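Local coordinates for RagB/SusD domain protein (Flavobacterium johnsoniae, PDB 5J5U) that binds chitin as a SusD homolog, probably capturing chitin chains at the outer membrane for a polysaccharide utilization system, at residues 20-25 and 168-173; 97-103 and 160-166; 113-118 and 416-420; 180-184 and 221-225; 187-191 and 334-340. All coordinates share one frame; numbering follows the deposited sequence.

Contact 1 (20-25 and 168-173)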
# COMPACT_ATOMS: atom_id res chain seq x y z
N LEU A 20 -9.00 -19.58 -4.52
CA LEU A 20 -8.78 -18.24 -5.01
C LEU A 20 -9.58 -17.26 -4.18
O LEU A 20 -9.04 -16.26 -3.72
CB LEU A 20 -9.16 -18.12 -6.50
CG LEU A 20 -9.05 -16.71 -7.12
CD1 LEU A 20 -7.71 -16.10 -6.84
CD2 LEU A 20 -9.33 -16.69 -8.62
N THR A 21 -10.87 -17.57 -3.96
CA THR A 21 -11.78 -16.73 -3.17
C THR A 21 -11.26 -16.51 -1.74
O THR A 21 -11.31 -15.40 -1.20
CB THR A 21 -13.23 -17.35 -3.12
OG1 THR A 21 -13.84 -17.30 -4.43
CG2 THR A 21 -14.15 -16.61 -2.13
N PHE A 22 -10.77 -17.59 -1.14
CA PHE A 22 -10.20 -17.52 0.20
C PHE A 22 -8.98 -16.58 0.22
O PHE A 22 -8.90 -15.68 1.06
CB PHE A 22 -9.81 -18.92 0.67
CG PHE A 22 -9.21 -18.96 2.03
CD1 PHE A 22 -10.01 -19.03 3.16
CD2 PHE A 22 -7.83 -18.95 2.19
CE1 PHE A 22 -9.46 -19.08 4.42
CE2 PHE A 22 -7.28 -19.00 3.44
CZ PHE A 22 -8.08 -19.07 4.56
N THR A 23 -8.04 -16.76 -0.71
CA THR A 23 -6.87 -15.91 -0.76
C THR A 23 -7.22 -14.44 -0.95
O THR A 23 -6.68 -13.55 -0.26
CB THR A 23 -5.94 -16.34 -1.89
OG1 THR A 23 -5.38 -17.61 -1.56
CG2 THR A 23 -4.80 -15.33 -2.04
N GLN A 24 -8.10 -14.18 -1.91
CA GLN A 24 -8.55 -12.83 -2.17
C GLN A 24 -9.16 -12.22 -0.90
O GLN A 24 -8.87 -11.07 -0.56
CB GLN A 24 -9.53 -12.80 -3.33
CG GLN A 24 -8.85 -13.04 -4.66
CD GLN A 24 -9.79 -12.87 -5.83
OE1 GLN A 24 -11.00 -12.77 -5.65
NE2 GLN A 24 -9.24 -12.85 -7.05
N LEU A 25 -9.95 -13.00 -0.18
CA LEU A 25 -10.55 -12.50 1.05
C LEU A 25 -9.48 -12.29 2.16
O LEU A 25 -9.58 -11.36 2.95
CB LEU A 25 -11.68 -13.44 1.51
CG LEU A 25 -13.03 -13.21 0.79
CD1 LEU A 25 -14.06 -14.33 1.04
CD2 LEU A 25 -13.62 -11.84 1.15
N VAL A 168 -12.49 -18.40 -15.44
CA VAL A 168 -11.98 -18.09 -14.11
C VAL A 168 -13.08 -17.99 -13.05
O VAL A 168 -13.94 -17.12 -13.11
CB VAL A 168 -11.17 -16.79 -14.11
CG1 VAL A 168 -10.63 -16.52 -12.73
CG2 VAL A 168 -10.05 -16.87 -15.14
N LYS A 169 -13.05 -18.90 -12.08
CA LYS A 169 -14.11 -19.03 -11.09
C LYS A 169 -13.61 -18.66 -9.70
O LYS A 169 -12.52 -19.05 -9.33
CB LYS A 169 -14.65 -20.46 -11.09
CG LYS A 169 -15.41 -20.85 -12.38
CD LYS A 169 -16.70 -20.06 -12.54
CE LYS A 169 -17.46 -20.46 -13.80
NZ LYS A 169 -18.83 -19.87 -13.87
N GLY A 170 -14.40 -17.90 -8.94
CA GLY A 170 -14.03 -17.59 -7.56
C GLY A 170 -13.35 -16.24 -7.41
O GLY A 170 -12.84 -15.88 -6.33
N ASP A 171 -13.33 -15.50 -8.50
CA ASP A 171 -12.69 -14.21 -8.57
C ASP A 171 -13.63 -13.09 -8.11
O ASP A 171 -14.60 -12.76 -8.80
CB ASP A 171 -12.19 -13.96 -9.99
CG ASP A 171 -11.68 -12.57 -10.19
OD1 ASP A 171 -11.14 -11.99 -9.22
OD2 ASP A 171 -11.81 -12.07 -11.33
N LEU A 172 -13.35 -12.54 -6.93
CA LEU A 172 -14.16 -11.45 -6.37
C LEU A 172 -13.71 -10.07 -6.86
O LEU A 172 -14.45 -9.10 -6.79
CB LEU A 172 -14.13 -11.50 -4.85
CG LEU A 172 -14.74 -12.77 -4.26
CD1 LEU A 172 -14.54 -12.81 -2.75
CD2 LEU A 172 -16.20 -12.91 -4.62
N PHE A 173 -12.48 -9.99 -7.35
CA PHE A 173 -11.93 -8.73 -7.82
C PHE A 173 -12.65 -8.31 -9.09
O PHE A 173 -13.00 -7.15 -9.28
CB PHE A 173 -10.43 -8.84 -8.13
CG PHE A 173 -9.54 -9.00 -6.93
CD1 PHE A 173 -9.98 -8.67 -5.65
CD2 PHE A 173 -8.24 -9.48 -7.09
CE1 PHE A 173 -9.15 -8.82 -4.55
CE2 PHE A 173 -7.39 -9.63 -6.00
CZ PHE A 173 -7.85 -9.30 -4.72
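Helix 16-29 of the SusD-like helical fold is clasped here by the loop 168-173, and Gln24 and Thr21 on the helix meet backbone and side-chain groups of that loop. Gln24 does most of the work: its chain, extended beyond CG, carries the amide to the loop backbone and over one face of the Phe173 ring. Its OE1 takes the backbone N-H of Leu172 at 2.7 Å, in the carbonyl plane and on a lone pair, while NE2 gives a fairly straight bond to Asp171 OD1 (3.0 Å, 162°) on the anti side of that oxygen. The same amide stacks on the ring of Phe173, the planes 18° apart and Gln24 CD 3.8 Å above the ring plane over its centre. A glutamine suits this place because one flat group donates, accepts and stacks at once. One turn earlier, Thr21 OG1 donates to Gly170 O at 2.6 Å. Gly170 has backbone angles that call for glycine, and a side chain there would also press on the threonine hydroxyl. Leucines fill in beside the polar atoms: Leu25 CG lies 3.9 Å from Leu172 CD1. Asp171 turns its OD2 to Gly176 N and Trp181 NE1. Met107 of helix 98-119 touches Leu20, Gln24 and Phe173, Met226 of strand 224-226 touches Leu25 and Leu172, and helix 178-195 closes on Gln24 and Phe173 through Trp181.

Contact 2 (97-103 and 160-166)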
# COMPACT_ATOMS: atom_id res chain seq x y z
N ALA A 97 -7.68 -24.71 -17.96
CA ALA A 97 -7.41 -24.09 -16.67
C ALA A 97 -6.29 -23.06 -16.76
O ALA A 97 -5.87 -22.49 -15.75
CB ALA A 97 -7.07 -25.14 -15.63
N SER A 98 -5.81 -22.80 -17.96
CA SER A 98 -4.65 -21.95 -18.12
C SER A 98 -4.92 -20.54 -17.60
O SER A 98 -4.11 -19.97 -16.86
CB SER A 98 -4.24 -21.92 -19.59
OG SER A 98 -3.23 -20.96 -19.84
N ASN A 99 -6.11 -20.02 -17.89
CA ASN A 99 -6.50 -18.71 -17.41
C ASN A 99 -6.52 -18.62 -15.90
O ASN A 99 -6.21 -17.58 -15.33
CB ASN A 99 -7.86 -18.31 -17.97
CG ASN A 99 -7.77 -17.75 -19.37
OD1 ASN A 99 -6.69 -17.36 -19.83
ND2 ASN A 99 -8.90 -17.72 -20.07
N MET A 100 -6.87 -19.73 -15.24
CA MET A 100 -6.85 -19.73 -13.79
C MET A 100 -5.41 -19.76 -13.33
O MET A 100 -5.02 -19.02 -12.42
CB MET A 100 -7.61 -20.92 -13.21
CG MET A 100 -7.80 -20.82 -11.72
SD MET A 100 -9.32 -19.95 -11.25
CE MET A 100 -10.54 -21.14 -11.84
N ASN A 101 -4.61 -20.60 -13.98
CA ASN A 101 -3.20 -20.73 -13.68
C ASN A 101 -2.50 -19.38 -13.73
O ASN A 101 -1.67 -19.07 -12.89
CB ASN A 101 -2.54 -21.72 -14.64
CG ASN A 101 -1.08 -21.93 -14.36
OD1 ASN A 101 -0.22 -21.28 -14.97
ND2 ASN A 101 -0.77 -22.86 -13.46
N ALA A 102 -2.85 -18.59 -14.73
CA ALA A 102 -2.28 -17.26 -14.86
C ALA A 102 -2.77 -16.36 -13.72
O ALA A 102 -1.96 -15.66 -13.07
CB ALA A 102 -2.62 -16.66 -16.22
N VAL A 103 -4.08 -16.40 -13.45
CA VAL A 103 -4.66 -15.55 -12.42
C VAL A 103 -3.98 -15.84 -11.06
O VAL A 103 -3.47 -14.93 -10.39
CB VAL A 103 -6.19 -15.75 -12.32
CG1 VAL A 103 -6.73 -15.22 -11.01
CG2 VAL A 103 -6.89 -15.05 -13.49
N GLN A 160 -0.18 -15.34 -21.26
CA GLN A 160 -0.87 -16.62 -21.11
C GLN A 160 -2.39 -16.49 -21.03
O GLN A 160 -3.12 -17.37 -21.49
CB GLN A 160 -0.32 -17.33 -19.88
CG GLN A 160 -1.08 -18.54 -19.40
CD GLN A 160 -0.35 -19.24 -18.25
OE1 GLN A 160 0.83 -18.99 -18.01
NE2 GLN A 160 -1.05 -20.11 -17.53
N LEU A 161 -2.88 -15.40 -20.45
CA LEU A 161 -4.33 -15.12 -20.42
C LEU A 161 -4.90 -15.08 -21.84
O LEU A 161 -4.51 -14.23 -22.65
CB LEU A 161 -4.61 -13.80 -19.69
CG LEU A 161 -4.46 -13.85 -18.17
CD1 LEU A 161 -4.61 -12.47 -17.55
CD2 LEU A 161 -5.47 -14.80 -17.58
N ASN A 162 -5.82 -15.98 -22.15
CA ASN A 162 -6.28 -16.10 -23.54
C ASN A 162 -7.75 -16.51 -23.63
O ASN A 162 -8.32 -17.07 -22.70
CB ASN A 162 -5.36 -17.10 -24.26
CG ASN A 162 -5.72 -17.31 -25.73
OD1 ASN A 162 -6.88 -17.50 -26.09
ND2 ASN A 162 -4.70 -17.28 -26.57
N ALA A 163 -8.37 -16.23 -24.78
CA ALA A 163 -9.77 -16.57 -25.04
C ALA A 163 -10.03 -18.08 -24.89
O ALA A 163 -11.15 -18.50 -24.63
CB ALA A 163 -10.16 -16.11 -26.43
N SER A 164 -8.98 -18.87 -25.07
CA SER A 164 -9.08 -20.32 -25.00
C SER A 164 -8.50 -20.91 -23.71
O SER A 164 -8.19 -22.10 -23.65
CB SER A 164 -8.34 -20.94 -26.20
OG SER A 164 -8.42 -20.08 -27.33
N GLY A 165 -8.35 -20.07 -22.68
CA GLY A 165 -7.76 -20.51 -21.42
C GLY A 165 -8.69 -21.11 -20.38
O GLY A 165 -8.27 -21.44 -19.26
N GLY A 166 -9.97 -21.26 -20.72
CA GLY A 166 -10.95 -21.77 -19.78
C GLY A 166 -11.53 -20.61 -19.00
O GLY A 166 -11.17 -19.47 -19.24
O HOH W 1 -9.27 -21.55 -16.60
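The first turn of helix 98-119 is met by the type I beta turn Asn162 to Gly165, and Asn99 reaches into the turn. Its amide uses both ends: OD1 accepts the backbone N-H of Asn162 at 2.8 Å, in the carbonyl plane and on a lone pair, and ND2 donates to Asn162 O at 2.8 Å and to Gly166 O at 3.0 Å. With CG anti to the carbonyl carbon (chi1 -82°), the amide is placed beside the backbone N of its own residue, whose N-H bonds Gly165 O at 2.9 Å. Four bonds thus fix Asn99, and a side chain at position 165 would clash with OD1, which explains the glycine; Gly166 is required by its own backbone angles. The turn is braced internally by an Asx turn, in which Asn162 OD1 accepts from Ser164 N. At the other end of the contact, Gln160, its chain extended, shares NE2 between Asn101 OD1 and Ser98 O, with a weak further bond to Ser98 OG. The bond to Asn101 OD1 (2.9 Å) has the two amides nearly coplanar; the other rises to Ser98 O from above its carbonyl plane. Gln160 OE1 is taken by Lys105. Between these polar ends Leu161 CD2 packs on Ala102 CB at 3.7 Å, the small alanine leaving room for the leucine. Chemically, an asparagine matches the donors and acceptors of a turn almost like a peptide group. The N-H of Asn99, in the helix's first turn where no earlier helical carbonyl serves it, is satisfied by the loop instead.

Contact 3 (113-118 and 416-420)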
# COMPACT_ATOMS: atom_id res chain seq x y z
N GLN A 113 4.72 -9.82 -2.84
CA GLN A 113 5.27 -8.48 -2.98
C GLN A 113 5.23 -7.66 -1.68
O GLN A 113 6.21 -7.00 -1.32
CB GLN A 113 4.54 -7.74 -4.11
CG GLN A 113 4.88 -6.27 -4.21
CD GLN A 113 3.77 -5.38 -3.68
OE1 GLN A 113 2.62 -5.43 -4.17
NE2 GLN A 113 4.10 -4.53 -2.68
N ARG A 114 4.10 -7.67 -0.99
CA ARG A 114 4.04 -6.98 0.29
C ARG A 114 5.11 -7.59 1.22
O ARG A 114 5.92 -6.87 1.84
CB ARG A 114 2.62 -7.08 0.88
CG ARG A 114 1.52 -6.34 0.02
CD ARG A 114 0.13 -6.95 0.18
NE ARG A 114 0.20 -8.40 0.39
CZ ARG A 114 -0.66 -9.12 1.10
NH1 ARG A 114 -1.71 -8.55 1.66
NH2 ARG A 114 -0.45 -10.42 1.26
N LEU A 115 5.17 -8.93 1.24
CA LEU A 115 6.05 -9.67 2.13
C LEU A 115 7.52 -9.24 2.00
O LEU A 115 8.12 -8.77 2.98
CB LEU A 115 5.90 -11.17 1.89
CG LEU A 115 6.48 -12.12 2.95
CD1 LEU A 115 5.85 -11.86 4.31
CD2 LEU A 115 6.22 -13.55 2.55
N THR A 116 8.07 -9.35 0.79
CA THR A 116 9.49 -9.04 0.59
C THR A 116 9.67 -7.54 0.87
O THR A 116 10.62 -7.12 1.56
CB THR A 116 9.99 -9.47 -0.83
OG1 THR A 116 11.38 -9.15 -0.99
CG2 THR A 116 9.14 -8.87 -1.99
N ASP A 117 8.69 -6.73 0.44
CA ASP A 117 8.85 -5.29 0.57
C ASP A 117 8.96 -4.90 2.06
O ASP A 117 9.62 -3.91 2.41
CB ASP A 117 7.71 -4.56 -0.09
CG ASP A 117 7.92 -4.42 -1.59
OD1 ASP A 117 9.00 -4.83 -2.08
OD2 ASP A 117 6.99 -3.89 -2.26
N ILE A 118 8.33 -5.70 2.93
CA ILE A 118 8.40 -5.40 4.35
C ILE A 118 9.64 -6.09 5.00
O ILE A 118 10.30 -5.49 5.87
CB ILE A 118 7.10 -5.78 5.05
CG1 ILE A 118 6.03 -4.71 4.79
CG2 ILE A 118 7.29 -5.89 6.56
CD1 ILE A 118 6.32 -3.40 5.52
N ILE A 416 1.10 0.13 3.43
CA ILE A 416 2.28 -0.66 3.11
C ILE A 416 2.96 -0.08 1.85
O ILE A 416 4.18 0.10 1.82
CB ILE A 416 1.93 -2.14 2.90
CG1 ILE A 416 1.54 -2.78 4.22
CG2 ILE A 416 3.12 -2.92 2.29
CD1 ILE A 416 1.12 -4.25 4.08
N GLU A 417 2.16 0.25 0.82
CA GLU A 417 2.69 0.80 -0.43
C GLU A 417 3.25 2.21 -0.27
O GLU A 417 4.28 2.53 -0.83
CB GLU A 417 1.61 0.81 -1.52
CG GLU A 417 1.19 -0.56 -1.96
CD GLU A 417 2.39 -1.47 -2.18
OE1 GLU A 417 3.28 -1.07 -2.96
OE2 GLU A 417 2.44 -2.56 -1.57
N ALA A 418 2.57 3.04 0.49
CA ALA A 418 3.07 4.36 0.79
C ALA A 418 4.39 4.28 1.54
O ALA A 418 5.29 5.06 1.29
CB ALA A 418 2.07 5.13 1.58
N TYR A 419 4.48 3.38 2.51
CA TYR A 419 5.71 3.15 3.30
C TYR A 419 6.85 2.73 2.39
O TYR A 419 7.97 3.23 2.54
CB TYR A 419 5.47 2.08 4.39
CG TYR A 419 6.69 1.65 5.20
CD1 TYR A 419 7.57 2.58 5.78
CD2 TYR A 419 6.94 0.30 5.43
CE1 TYR A 419 8.67 2.17 6.54
CE2 TYR A 419 8.04 -0.13 6.18
CZ TYR A 419 8.92 0.80 6.73
OH TYR A 419 9.99 0.32 7.47
N SER A 420 6.58 1.85 1.44
CA SER A 420 7.61 1.45 0.48
C SER A 420 8.03 2.63 -0.44
O SER A 420 9.23 2.87 -0.65
CB SER A 420 7.14 0.26 -0.36
OG SER A 420 6.89 -0.87 0.47
O HOH W 2 5.12 -2.63 -0.49
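Gln113 and Glu417 make the one direct hydrogen bond between segments 113-118 and 416-420, helical pieces that cross at 41° with axes 10.6 Å apart. Gln113 NE2 donates almost straight to Glu417 OE2 (2.8 Å, 168°), on the syn side of that oxygen, with amide and carboxylate planes nearly perpendicular. A bend at chi2 (-105°) brings NE2 toward Asp117, one turn further on, as well as Glu417, and a second bond meets Asp117 OD2 at 3.0 Å from above that carboxylate plane. One neutral amide thus links two acids, which a water reinforces by donating to Asp117 OD2 and Glu417 OE2 and accepting from Ser420 OG at 2.7 Å. The acids also share Arg195, which forms salt bridges with both and probably offsets their mutual repulsion. Replacing Gln113 by a leucine would probably leave Glu417 OE2 and Asp117 OD2 without their shared N-H donor, and Arg191 NH1 without Gln113 OE1 as acceptor. The apolar part is carried by Ile118: the longer branch ends in CD1, which meets the edge of the Tyr419 ring, in its plane, at 3.8 Å from CD2, while Ile118 CG1 rests 4.2 Å from Ile416 CG2. Helix 66-90 backs Arg114 and Ile118, with Glu80 bridging Arg114; helix 143-160 gives Tyr147 to Asp117, and helix 178-195 lies against Gln113 through Met188 and Leu192.

Contact 4 (180-184 and 221-225)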
# COMPACT_ATOMS: atom_id res chain seq x y z
N LYS A 180 -9.37 -7.66 -17.53
CA LYS A 180 -8.99 -6.86 -16.38
C LYS A 180 -7.76 -7.48 -15.72
O LYS A 180 -6.87 -6.78 -15.23
CB LYS A 180 -10.17 -6.72 -15.41
CG LYS A 180 -11.21 -5.68 -15.85
CD LYS A 180 -12.34 -5.56 -14.83
CE LYS A 180 -13.23 -4.36 -15.07
NZ LYS A 180 -12.42 -3.15 -15.34
N TRP A 181 -7.70 -8.81 -15.74
CA TRP A 181 -6.55 -9.47 -15.16
C TRP A 181 -5.26 -9.12 -15.92
O TRP A 181 -4.19 -8.96 -15.31
CB TRP A 181 -6.77 -10.98 -15.11
CG TRP A 181 -7.55 -11.38 -13.90
CD1 TRP A 181 -8.88 -11.69 -13.84
CD2 TRP A 181 -7.06 -11.44 -12.55
NE1 TRP A 181 -9.24 -11.96 -12.55
CE2 TRP A 181 -8.15 -11.82 -11.74
CE3 TRP A 181 -5.82 -11.21 -11.96
CZ2 TRP A 181 -8.03 -11.98 -10.36
CZ3 TRP A 181 -5.69 -11.38 -10.59
CH2 TRP A 181 -6.79 -11.77 -9.80
N LYS A 182 -5.36 -8.96 -17.23
CA LYS A 182 -4.20 -8.54 -18.02
C LYS A 182 -3.66 -7.20 -17.54
O LYS A 182 -2.47 -7.08 -17.19
CB LYS A 182 -4.55 -8.47 -19.51
CG LYS A 182 -4.76 -9.84 -20.14
CD LYS A 182 -5.14 -9.75 -21.61
CE LYS A 182 -4.92 -11.11 -22.28
NZ LYS A 182 -3.68 -11.17 -23.13
N LYS A 183 -4.53 -6.20 -17.48
CA LYS A 183 -4.12 -4.86 -17.08
C LYS A 183 -3.67 -4.80 -15.61
O LYS A 183 -2.78 -4.02 -15.28
CB LYS A 183 -5.25 -3.87 -17.33
CG LYS A 183 -5.75 -3.90 -18.76
CD LYS A 183 -6.80 -2.84 -19.01
CE LYS A 183 -8.19 -3.43 -18.86
NZ LYS A 183 -9.22 -2.38 -19.03
N LEU A 184 -4.27 -5.63 -14.75
CA LEU A 184 -3.81 -5.71 -13.35
C LEU A 184 -2.38 -6.23 -13.30
O LEU A 184 -1.55 -5.72 -12.53
CB LEU A 184 -4.71 -6.63 -12.50
CG LEU A 184 -4.11 -6.94 -11.12
CD1 LEU A 184 -4.10 -5.72 -10.24
CD2 LEU A 184 -4.82 -8.09 -10.43
N ASP A 221 -12.55 2.22 -13.30
CA ASP A 221 -13.36 1.01 -13.45
C ASP A 221 -12.53 -0.26 -13.35
O ASP A 221 -13.05 -1.33 -13.03
CB ASP A 221 -14.09 1.01 -14.79
CG ASP A 221 -15.16 2.06 -14.86
OD1 ASP A 221 -15.52 2.60 -13.79
OD2 ASP A 221 -15.63 2.35 -15.98
N ASP A 222 -11.24 -0.13 -13.65
CA ASP A 222 -10.33 -1.26 -13.67
C ASP A 222 -9.66 -1.52 -12.33
O ASP A 222 -8.98 -2.54 -12.17
CB ASP A 222 -9.27 -1.01 -14.74
CG ASP A 222 -9.85 -1.01 -16.14
OD1 ASP A 222 -10.88 -1.68 -16.34
OD2 ASP A 222 -9.27 -0.35 -17.04
N ASN A 223 -9.83 -0.61 -11.37
CA ASN A 223 -9.25 -0.74 -10.02
C ASN A 223 -9.45 -2.11 -9.40
O ASN A 223 -10.50 -2.72 -9.56
CB ASN A 223 -9.83 0.31 -9.09
CG ASN A 223 -9.29 1.67 -9.36
OD1 ASN A 223 -8.57 1.86 -10.32
ND2 ASN A 223 -9.63 2.64 -8.50
N CYS A 224 -8.44 -2.58 -8.68
CA CYS A 224 -8.54 -3.83 -7.96
C CYS A 224 -9.13 -3.62 -6.56
O CYS A 224 -8.48 -3.06 -5.67
CB CYS A 224 -7.17 -4.50 -7.87
SG CYS A 224 -7.26 -6.14 -7.26
N LEU A 225 -10.37 -4.07 -6.39
CA LEU A 225 -11.18 -3.87 -5.18
C LEU A 225 -11.68 -5.15 -4.60
O LEU A 225 -12.01 -6.07 -5.34
CB LEU A 225 -12.42 -3.01 -5.48
CG LEU A 225 -12.42 -1.50 -5.54
CD1 LEU A 225 -11.60 -0.90 -4.41
CD2 LEU A 225 -11.96 -1.06 -6.91
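Lys180 and Lys183, one turn apart on helix 178-195, converge on the carboxylate of Asp222. Lys180 crosses the aspartate at about a right angle, whereas Lys183 comes obliquely. Lys183 bends at chi3 (-96°), which swings its amine over the carboxylate, and NZ meets Asp222 OD2 at 2.8 Å from above the carboxylate plane. Lys180 runs extended until a kink at chi4 brings NZ towards OD1; this salt bridge is modelled implausibly short, and the exact place of NZ is doubtful. The same amine lies 3.0 Å from Asp221 O, a bond equally uncertain in detail. Lysines suit the site because their long flexible chains let two points on one helix reach a single acid. Lys183, with the Glu218 N-H that also meets Asp222 OD2, is likely to favour the charged form of Asp222. Beside the charged groups, nearer strand 224-226, Leu184 CD1 touches Cys224 CB at 4.1 Å; a small cysteine fits where Leu184 and Phe173 both come close. Lys183 and, less surely, Lys180 thus form a salt-bridge network that ties the end of a 3-10 segment to the helix, just before the chain enters strand 224-226, which pairs antiparallel with strand 332-335.

Contact 5 (187-191 and 334-340)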
# COMPACT_ATOMS: atom_id res chain seq x y z
N THR A 187 -0.08 -3.36 -14.42
CA THR A 187 -0.00 -2.27 -13.45
C THR A 187 0.89 -2.70 -12.28
O THR A 187 1.76 -1.93 -11.85
CB THR A 187 -1.40 -1.85 -12.97
OG1 THR A 187 -2.23 -1.59 -14.11
CG2 THR A 187 -1.33 -0.59 -12.11
N MET A 188 0.70 -3.93 -11.80
CA MET A 188 1.61 -4.50 -10.81
C MET A 188 3.05 -4.47 -11.32
O MET A 188 3.98 -4.12 -10.58
CB MET A 188 1.20 -5.93 -10.44
CG MET A 188 0.03 -6.01 -9.43
SD MET A 188 0.49 -5.23 -7.85
CE MET A 188 1.75 -6.35 -7.25
N ARG A 189 3.22 -4.84 -12.59
CA ARG A 189 4.55 -4.85 -13.21
C ARG A 189 5.19 -3.48 -13.15
O ARG A 189 6.37 -3.35 -12.81
CB ARG A 189 4.46 -5.33 -14.66
CG ARG A 189 5.78 -5.35 -15.40
CD ARG A 189 5.62 -6.23 -16.62
NE ARG A 189 6.85 -6.41 -17.38
CZ ARG A 189 6.95 -7.20 -18.44
NH1 ARG A 189 5.89 -7.88 -18.85
NH2 ARG A 189 8.11 -7.33 -19.07
N LEU A 190 4.40 -2.45 -13.45
CA LEU A 190 4.89 -1.06 -13.37
C LEU A 190 5.23 -0.62 -11.93
O LEU A 190 6.17 0.16 -11.71
CB LEU A 190 3.84 -0.12 -13.99
CG LEU A 190 4.14 1.37 -14.02
CD1 LEU A 190 5.35 1.66 -14.87
CD2 LEU A 190 2.92 2.13 -14.54
N ARG A 191 4.42 -1.05 -10.97
CA ARG A 191 4.67 -0.76 -9.57
C ARG A 191 6.03 -1.35 -9.15
O ARG A 191 6.85 -0.69 -8.49
CB ARG A 191 3.53 -1.32 -8.70
CG ARG A 191 3.82 -1.30 -7.21
CD ARG A 191 2.83 -2.14 -6.42
NE ARG A 191 1.57 -1.44 -6.21
CZ ARG A 191 0.61 -1.88 -5.42
NH1 ARG A 191 0.78 -3.03 -4.76
NH2 ARG A 191 -0.50 -1.16 -5.27
N HIS A 334 -6.75 -2.34 -3.60
CA HIS A 334 -5.40 -2.92 -3.68
C HIS A 334 -4.45 -2.22 -4.66
O HIS A 334 -3.31 -1.91 -4.32
CB HIS A 334 -5.49 -4.40 -4.06
CG HIS A 334 -6.02 -5.27 -2.97
ND1 HIS A 334 -5.32 -5.54 -1.82
CD2 HIS A 334 -7.20 -5.93 -2.85
CE1 HIS A 334 -6.03 -6.33 -1.04
NE2 HIS A 334 -7.18 -6.58 -1.65
N VAL A 335 -4.91 -2.05 -5.90
CA VAL A 335 -4.13 -1.41 -6.95
C VAL A 335 -5.04 -0.46 -7.72
O VAL A 335 -6.21 -0.78 -7.97
CB VAL A 335 -3.51 -2.43 -7.93
CG1 VAL A 335 -2.41 -1.76 -8.74
CG2 VAL A 335 -2.97 -3.69 -7.18
N SER A 336 -4.52 0.69 -8.12
CA SER A 336 -5.41 1.74 -8.61
C SER A 336 -4.98 2.34 -9.93
O SER A 336 -3.82 2.23 -10.34
CB SER A 336 -5.52 2.85 -7.56
OG SER A 336 -4.33 3.60 -7.50
N TYR A 337 -5.94 2.98 -10.60
CA TYR A 337 -5.67 3.70 -11.85
C TYR A 337 -4.87 4.96 -11.55
O TYR A 337 -3.93 5.34 -12.28
CB TYR A 337 -6.98 4.04 -12.56
CG TYR A 337 -6.79 4.90 -13.79
CD1 TYR A 337 -6.09 4.42 -14.89
CD2 TYR A 337 -7.32 6.18 -13.87
CE1 TYR A 337 -5.90 5.18 -16.01
CE2 TYR A 337 -7.14 6.96 -15.01
CZ TYR A 337 -6.43 6.45 -16.07
OH TYR A 337 -6.23 7.19 -17.21
N SER A 338 -5.23 5.61 -10.45
CA SER A 338 -4.50 6.77 -9.97
C SER A 338 -3.02 6.43 -9.82
O SER A 338 -2.15 7.14 -10.33
CB SER A 338 -5.08 7.27 -8.65
OG SER A 338 -4.26 8.29 -8.09
N GLU A 339 -2.75 5.32 -9.13
CA GLU A 339 -1.37 4.85 -8.96
C GLU A 339 -0.65 4.66 -10.30
O GLU A 339 0.45 5.16 -10.48
CB GLU A 339 -1.34 3.54 -8.16
CG GLU A 339 -0.10 2.71 -8.40
CD GLU A 339 -0.09 1.43 -7.59
OE1 GLU A 339 -1.19 1.00 -7.17
OE2 GLU A 339 1.01 0.85 -7.40
N SER A 340 -1.27 3.95 -11.24
CA SER A 340 -0.62 3.65 -12.52
C SER A 340 -0.29 4.94 -13.26
O SER A 340 0.78 5.05 -13.85
CB SER A 340 -1.51 2.76 -13.41
OG SER A 340 -2.69 3.42 -13.83
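With chi1 at 169° Arg191 sends its chain away from its backbone N, and a turn at chi3 (-79°) then sets the guanidinium beside Glu339. This joins helix 178-195 to the start of helix 337-349, where Ser336 and Glu339 form a capping box whose return bond, Ser336 N to Glu339 OE1, is weak. The arginine grips the carboxylate side-on: NE binds Glu339 OE2 at 2.6 Å and NH2 binds OE1 at 3.0 Å, both on syn lone pairs, with the two planes only 17° apart. NH2 also donates to His334 O at 3.1 Å, so the group ties strand end and helix start together. A leucine here would probably leave the buried Glu339 carboxylate without its charge partner and His334 O without this donor. Tyr411 OH adds a bond to Glu339 OE2, and Arg191 NH1 reaches Gln113 OE1. Short side chains let the helices approach: Thr187 CG2 sits 3.6 Å from Ser340 CB and also meets Val335 CG1, while the Thr187 hydroxyl turns back to Lys183 O. The second methyl of Val335, CG2, lies 3.8 Å from Met188 SD. The capping bond runs from Glu339 N to Ser336 OG, 2.8 Å.

How the contacts relate
Contacts 1, 2 and 4 lie on one side of the chain's centre, with contact centres 14 to 16 Å apart, and touch one another largely through Trp181 and Val168. Contacts 4 and 5 are closest, 9 Å between centres; both use helix 178-195 and the two-stranded sheet 224-226/332-335. Contact 3 lies nearest the chain's middle, 14 Å from contact 5, which it meets through Gln113 and Arg191. Along the chain, contact 2 falls between the segments of contact 1, contacts 4 and 5 interleave, and contact 3 spans both. Helix 98-119 links contact 2 to contact 3, 28 Å between centres; with helix 178-195 it runs through the set, and parts from residue 20 to 420 pack round the pair.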